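Local coordinates for protein putative oxidoreductase (Salmonella enterica subsp. enterica serovar Typhimurium, PDB 3NX4) that binds NADP and probably acts as an NADPH-dependent acryloyl-CoA reductase of the medium-chain dehydrogenase/reductase superfamily, at residues Ala102-Lys105 with Gly106-Val110. Sequence-based numbering, arbitrary orientation.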
ATOM      1  N   ALA A 102      -2.932  26.146  26.836  1.00 41.85           N
ATOM      2  CA  ALA A 102      -3.829  25.467  25.910  1.00 40.51           C
ATOM      3  C   ALA A 102      -4.930  24.811  26.719  1.00 39.27           C
ATOM      4  O   ALA A 102      -4.727  24.465  27.886  1.00 44.08           O
ATOM      5  CB  ALA A 102      -3.077  24.418  25.073  1.00 40.03           C
ATOM      6  N   ARG A 103      -6.100  24.668  26.111  1.00 40.72           N
ATOM      7  CA  ARG A 103      -7.212  23.973  26.752  1.00 39.66           C
ATOM      8  C   ARG A 103      -7.782  22.962  25.774  1.00 45.10           C
ATOM      9  O   ARG A 103      -8.169  23.321  24.662  1.00 50.37           O
ATOM     10  CB  ARG A 103      -8.292  24.959  27.201  1.00 43.56           C
ATOM     11  CG  ARG A 103      -9.334  24.323  28.116  1.00 47.72           C
ATOM     12  CD  ARG A 103     -10.423  25.332  28.544  1.00 48.75           C
ATOM     13  NE  ARG A 103      -9.835  26.553  29.063  1.00 58.70           N
ATOM     14  CZ  ARG A 103     -10.493  27.700  29.202  1.00 66.45           C
ATOM     15  NH1 ARG A 103     -11.770  27.777  28.853  1.00 69.22           N
ATOM     16  NH2 ARG A 103      -9.872  28.768  29.683  1.00 57.58           N
ATOM     17  N   VAL A 104      -7.825  21.698  26.190  1.00 40.13           N
ATOM     18  CA  VAL A 104      -8.116  20.599  25.278  1.00 35.28           C
ATOM     19  C   VAL A 104      -8.884  19.479  25.956  1.00 39.82           C
ATOM     20  O   VAL A 104      -9.057  19.469  27.174  1.00 41.19           O
ATOM     21  CB  VAL A 104      -6.815  19.975  24.711  1.00 44.77           C
ATOM     22  CG1 VAL A 104      -6.034  20.999  23.899  1.00 43.18           C
ATOM     23  CG2 VAL A 104      -5.955  19.407  25.840  1.00 36.77           C
ATOM     24  N   LYS A 105      -9.336  18.525  25.150  1.00 39.04           N
ATOM     25  CA  LYS A 105     -10.024  17.355  25.669  1.00 38.47           C
ATOM     26  C   LYS A 105      -8.997  16.390  26.221  1.00 39.30           C
ATOM     27  O   LYS A 105      -7.943  16.202  25.627  1.00 37.95           O
ATOM     28  CB  LYS A 105     -10.775  16.650  24.549  1.00 45.66           C
ATOM     29  CG  LYS A 105     -11.837  17.473  23.860  1.00 54.86           C
ATOM     30  CD  LYS A 105     -12.591  16.592  22.872  1.00 60.01           C
ATOM     31  CE  LYS A 105     -13.594  17.385  22.050  1.00 71.83           C
ATOM     32  NZ  LYS A 105     -14.238  16.535  21.004  1.00 75.16           N
ATOM     33  N   GLY A 106      -9.317  15.749  27.338  1.00 39.40           N
ATOM     34  CA  GLY A 106      -8.449  14.721  27.879  1.00 42.27           C
ATOM     35  C   GLY A 106      -8.070  13.641  26.876  1.00 41.75           C
ATOM     36  O   GLY A 106      -6.958  13.120  26.921  1.00 39.95           O
ATOM     37  N   ASP A 107      -8.990  13.298  25.973  1.00 37.52           N
ATOM     38  CA  ASP A 107      -8.738  12.260  24.972  1.00 38.58           C
ATOM     39  C   ASP A 107      -7.525  12.553  24.066  1.00 36.63           C
ATOM     40  O   ASP A 107      -6.950  11.635  23.486  1.00 32.25           O
ATOM     41  CB  ASP A 107      -9.951  12.074  24.067  1.00 38.30           C
ATOM     42  CG  ASP A 107     -11.052  11.248  24.701  1.00 48.86           C
ATOM     43  OD1 ASP A 107     -10.830  10.613  25.760  1.00 40.25           O
ATOM     44  OD2 ASP A 107     -12.144  11.227  24.099  1.00 43.93           O
ATOM     45  N   TRP A 108      -7.159  13.822  23.925  1.00 34.61           N
ATOM     46  CA  TRP A 108      -6.106  14.208  22.982  1.00 34.12           C
ATOM     47  C   TRP A 108      -4.721  14.243  23.618  1.00 36.17           C
ATOM     48  O   TRP A 108      -3.715  14.424  22.935  1.00 35.28           O
ATOM     49  CB  TRP A 108      -6.403  15.588  22.403  1.00 33.84           C
ATOM     50  CG  TRP A 108      -7.696  15.680  21.670  1.00 36.45           C
ATOM     51  CD1 TRP A 108      -8.468  14.644  21.212  1.00 38.99           C
ATOM     52  CD2 TRP A 108      -8.389  16.881  21.325  1.00 42.53           C
ATOM     53  NE1 TRP A 108      -9.594  15.134  20.592  1.00 34.90           N
ATOM     54  CE2 TRP A 108      -9.568  16.504  20.647  1.00 40.48           C
ATOM     55  CE3 TRP A 108      -8.128  18.244  21.526  1.00 45.64           C
ATOM     56  CZ2 TRP A 108     -10.479  17.438  20.166  1.00 43.51           C
ATOM     57  CZ3 TRP A 108      -9.031  19.169  21.046  1.00 48.09           C
ATOM     58  CH2 TRP A 108     -10.198  18.762  20.378  1.00 45.74           C
ATOM     59  N   LEU A 109      -4.676  14.076  24.932  1.00 35.10           N
ATOM     60  CA  LEU A 109      -3.432  14.202  25.670  1.00 34.62           C
ATOM     61  C   LEU A 109      -2.752  12.856  25.823  1.00 36.36           C
ATOM     62  O   LEU A 109      -3.398  11.810  25.765  1.00 38.51           O
ATOM     63  CB  LEU A 109      -3.710  14.799  27.053  1.00 34.98           C
ATOM     64  CG  LEU A 109      -4.060  16.290  27.086  1.00 36.69           C
ATOM     65  CD1 LEU A 109      -4.589  16.697  28.452  1.00 37.94           C
ATOM     66  CD2 LEU A 109      -2.835  17.138  26.716  1.00 31.39           C
ATOM     67  N   VAL A 110      -1.440  12.899  26.007  1.00 32.71           N
ATOM     68  CA  VAL A 110      -0.666  11.723  26.348  1.00 33.45           C
ATOM     69  C   VAL A 110       0.131  12.040  27.609  1.00 36.11           C
ATOM     70  O   VAL A 110       0.827  13.055  27.656  1.00 34.63           O
ATOM     71  CB  VAL A 110       0.306  11.378  25.206  1.00 35.63           C
ATOM     72  CG1 VAL A 110       1.213  10.236  25.598  1.00 35.40           C
ATOM     73  CG2 VAL A 110      -0.471  11.050  23.942  1.00 37.03           C
TER
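With chi1 of Lys105 at -61° and Trp108 in the same rotamer class, each CG lies anti to its own carbonyl carbon, and the lysine chain, extended beyond CG, is laid across one face of the indole. Lys105 immediately precedes, and Trp108 ends, the short 3-10 segment Gly106-Trp108, which follows strand 101-104 in the GroES-like domain and leads to strand 110-111. Lys105 CG stands 4.0 Å from the centroid of the six-membered ring of Trp108, 11° off its normal, a CH-pi contact made by a methylene rather than the ammonium group. Further along, Lys105 CD comes within 3.5 Å of Trp108 CZ2, and Lys105 CE lies 3.6 Å from the same Trp108 CZ2. Trp88 stacks on the indole and His94 meets it edge-to-face. One residue earlier, Val104 CB approaches Trp108 CE3 obliquely at 3.9 Å, while Val104 CG2 lies 3.9 Å from Leu109 CG. Val104 also touches Leu85 of strand 82-86 and Phe65 of strand 64-72; Trp108 shares Leu85 and Leu109 shares Phe65. Asp107 OD1 forms a salt bridge with Arg76. Two backbone bonds close the turn: Leu109 N to Gly106 O at 3.2 Å, and Trp108 N to Lys105 O at 3.0 Å, with an N-H...O angle of 162°.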